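Local coordinates for protein serine acetyltransferase 1, putative (Entamoeba histolytica, PDB 7BW9) that probably catalyses the transfer of an acetyl group to serine, a step in cysteine biosynthesis, and is bound here to cysteine, at residues Q136-I141 and R152-N157. Residues are numbered along the deposited sequence; the frame is centred on the assembly and turned at random.
Sequences QRVAHI and RELMEN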
loop_
_atom_site.group_PDB
_atom_site.type_symbol
_atom_site.label_atom_id
_atom_site.label_comp_id
_atom_site.label_asym_id
_atom_site.label_seq_id
_atom_site.Cartn_x
_atom_site.Cartn_y
_atom_site.Cartn_z
ATOM N N GLN A 136 -2.564 -15.866 4.097
ATOM C CA GLN A 136 -3.644 -15.920 5.086
ATOM C C GLN A 136 -3.990 -17.353 5.461
ATOM O O GLN A 136 -4.216 -17.653 6.639
ATOM C CB GLN A 136 -4.897 -15.204 4.572
ATOM C CG GLN A 136 -5.849 -14.718 5.717
ATOM C CD GLN A 136 -6.792 -15.800 6.217
ATOM O OE1 GLN A 136 -7.089 -16.743 5.490
ATOM N NE2 GLN A 136 -7.237 -15.687 7.469
ATOM N N ARG A 137 -4.050 -18.249 4.474
ATOM C CA ARG A 137 -4.382 -19.636 4.773
ATOM C C ARG A 137 -3.295 -20.305 5.613
ATOM O O ARG A 137 -3.603 -21.163 6.449
ATOM C CB ARG A 137 -4.648 -20.382 3.463
ATOM C CG ARG A 137 -5.832 -19.747 2.706
ATOM C CD ARG A 137 -6.492 -20.702 1.752
ATOM N NE ARG A 137 -7.525 -20.086 0.916
ATOM C CZ ARG A 137 -8.785 -19.869 1.308
ATOM N NH1 ARG A 137 -9.170 -20.192 2.536
ATOM N NH2 ARG A 137 -9.661 -19.334 0.464
ATOM N N VAL A 138 -2.031 -19.900 5.442
ATOM C CA VAL A 138 -0.985 -20.362 6.346
ATOM C C VAL A 138 -1.187 -19.768 7.730
ATOM O O VAL A 138 -1.242 -20.491 8.732
ATOM C CB VAL A 138 0.408 -20.007 5.794
ATOM C CG1 VAL A 138 1.440 -20.132 6.891
ATOM C CG2 VAL A 138 0.739 -20.883 4.595
ATOM N N ALA A 139 -1.305 -18.437 7.798
ATOM C CA ALA A 139 -1.394 -17.747 9.084
ATOM C C ALA A 139 -2.574 -18.240 9.898
ATOM O O ALA A 139 -2.496 -18.317 11.129
ATOM C CB ALA A 139 -1.527 -16.235 8.865
ATOM N N HIS A 140 -3.691 -18.533 9.228
ATOM C CA HIS A 140 -4.918 -18.898 9.937
ATOM C C HIS A 140 -4.758 -20.216 10.691
ATOM O O HIS A 140 -5.320 -20.389 11.778
ATOM C CB HIS A 140 -6.080 -18.970 8.950
ATOM C CG HIS A 140 -7.394 -19.326 9.576
ATOM N ND1 HIS A 140 -7.998 -18.546 10.537
ATOM C CD2 HIS A 140 -8.225 -20.378 9.366
ATOM C CE1 HIS A 140 -9.142 -19.104 10.895
ATOM N NE2 HIS A 140 -9.298 -20.220 10.204
ATOM N N ILE A 141 -3.994 -21.156 10.135
ATOM C CA ILE A 141 -3.735 -22.399 10.858
ATOM C C ILE A 141 -2.875 -22.128 12.080
ATOM O O ILE A 141 -3.079 -22.718 13.146
ATOM C CB ILE A 141 -3.094 -23.437 9.926
ATOM C CG1 ILE A 141 -4.123 -23.861 8.880
ATOM C CG2 ILE A 141 -2.598 -24.665 10.729
ATOM C CD1 ILE A 141 -3.544 -24.534 7.746
ATOM N N ARG A 152 -0.189 -12.681 13.324
ATOM C CA ARG A 152 -0.549 -11.297 13.026
ATOM C C ARG A 152 0.605 -10.562 12.364
ATOM O O ARG A 152 0.416 -9.858 11.363
ATOM C CB ARG A 152 -0.979 -10.570 14.302
ATOM C CG ARG A 152 -1.317 -9.092 14.087
ATOM C CD ARG A 152 -2.621 -8.927 13.297
ATOM N NE ARG A 152 -2.886 -7.543 12.900
ATOM C CZ ARG A 152 -3.552 -6.660 13.643
ATOM N NH1 ARG A 152 -4.016 -7.003 14.837
ATOM N NH2 ARG A 152 -3.740 -5.426 13.201
ATOM N N GLU A 153 1.810 -10.698 12.931
ATOM C CA GLU A 153 3.014 -10.170 12.300
ATOM C C GLU A 153 3.124 -10.646 10.854
ATOM O O GLU A 153 3.392 -9.857 9.938
ATOM C CB GLU A 153 4.244 -10.599 13.108
ATOM C CG GLU A 153 5.546 -9.927 12.700
ATOM C CD GLU A 153 6.763 -10.550 13.394
ATOM O OE1 GLU A 153 7.081 -10.138 14.532
ATOM O OE2 GLU A 153 7.383 -11.466 12.809
ATOM N N LEU A 154 2.907 -11.941 10.633
ATOM C CA LEU A 154 2.919 -12.481 9.276
ATOM C C LEU A 154 1.904 -11.774 8.384
ATOM O O LEU A 154 2.231 -11.332 7.275
ATOM C CB LEU A 154 2.649 -13.982 9.327
ATOM C CG LEU A 154 2.604 -14.719 8.005
ATOM C CD1 LEU A 154 3.924 -14.515 7.255
ATOM C CD2 LEU A 154 2.351 -16.213 8.304
ATOM N N MET A 155 0.662 -11.631 8.860
ATOM C CA MET A 155 -0.327 -10.921 8.056
ATOM C C MET A 155 0.056 -9.458 7.833
ATOM O O MET A 155 -0.240 -8.904 6.764
ATOM C CB MET A 155 -1.712 -11.011 8.696
ATOM C CG MET A 155 -2.353 -12.398 8.593
ATOM S SD MET A 155 -2.124 -13.199 7.002
ATOM C CE MET A 155 -3.063 -12.172 5.882
ATOM N N GLU A 156 0.702 -8.808 8.814
ATOM C CA GLU A 156 1.094 -7.414 8.593
ATOM C C GLU A 156 2.212 -7.308 7.560
ATOM O O GLU A 156 2.279 -6.314 6.826
ATOM C CB GLU A 156 1.517 -6.738 9.901
ATOM C CG GLU A 156 0.345 -6.444 10.865
ATOM C CD GLU A 156 -0.781 -5.606 10.246
ATOM O OE1 GLU A 156 -0.501 -4.762 9.358
ATOM O OE2 GLU A 156 -1.949 -5.771 10.671
ATOM N N ASN A 157 3.077 -8.322 7.468
ATOM C CA ASN A 157 4.087 -8.335 6.406
ATOM C C ASN A 157 3.435 -8.287 5.029
ATOM O O ASN A 157 3.836 -7.500 4.165
ATOM C CB ASN A 157 4.972 -9.585 6.508
ATOM C CG ASN A 157 5.989 -9.501 7.628
ATOM O OD1 ASN A 157 6.265 -8.425 8.154
ATOM N ND2 ASN A 157 6.563 -10.646 7.990
#
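Torsions in Met-155 and Leu-154 direct both side chains at Ala-139. In Met-155, CG lies anti to the carbonyl carbon (chi1 -72°), and further bends at chi2 and chi3 curl the thioether against the facing helix; in Leu-154, chi1 sends CG out anti to the backbone N, and one branch, CD2, carries the contact. The sulfur makes the closest approach: Met-155 SD lies 3.6 Å from Ala-139 CB and 3.7 Å from Gln-136 CA, one helical turn earlier, so it rests on backbone as well as on a methyl group. Its terminal methyl continues past the sulfur to the aliphatic part of Gln-136, with Met-155 CE 3.8 Å from Gln-136 CG. At roughly a right angle to the sulfur, as seen from Ala-139 CB, Leu-154 CD2 reaches the same methyl, 3.9 Å from it, and makes a looser approach to Val-138 CG1 at 4.3 Å. Ala-139 CB thus meets both the sulfur and a leucine methyl, and the contact across the helices is apolar throughout. The amide of Gln-136 is engaged apart from this packing, its NE2 donating to Thr-170 O and His-167 O. On the side of helix 148-162 turned away from helix 128-144, Arg-152 grips Glu-156 side-on through NE and NH2, both to OE2, with NE at 3.0 Å from that oxygen; Glu-153 pairs with Arg-125 of a second subunit. Met-155 and Gln-136 also touch Ile-166, in strand 165-166. The short axes run antiparallel, at 167°, with a closest approach of 9.5 Å. Helices 128-144 and 148-162, joined by a three-residue connection, therefore form an antiparallel helical hairpin, packed where the alpha-helical region meets the left-handed parallel beta-helix of this hexapeptide-repeat acyltransferase.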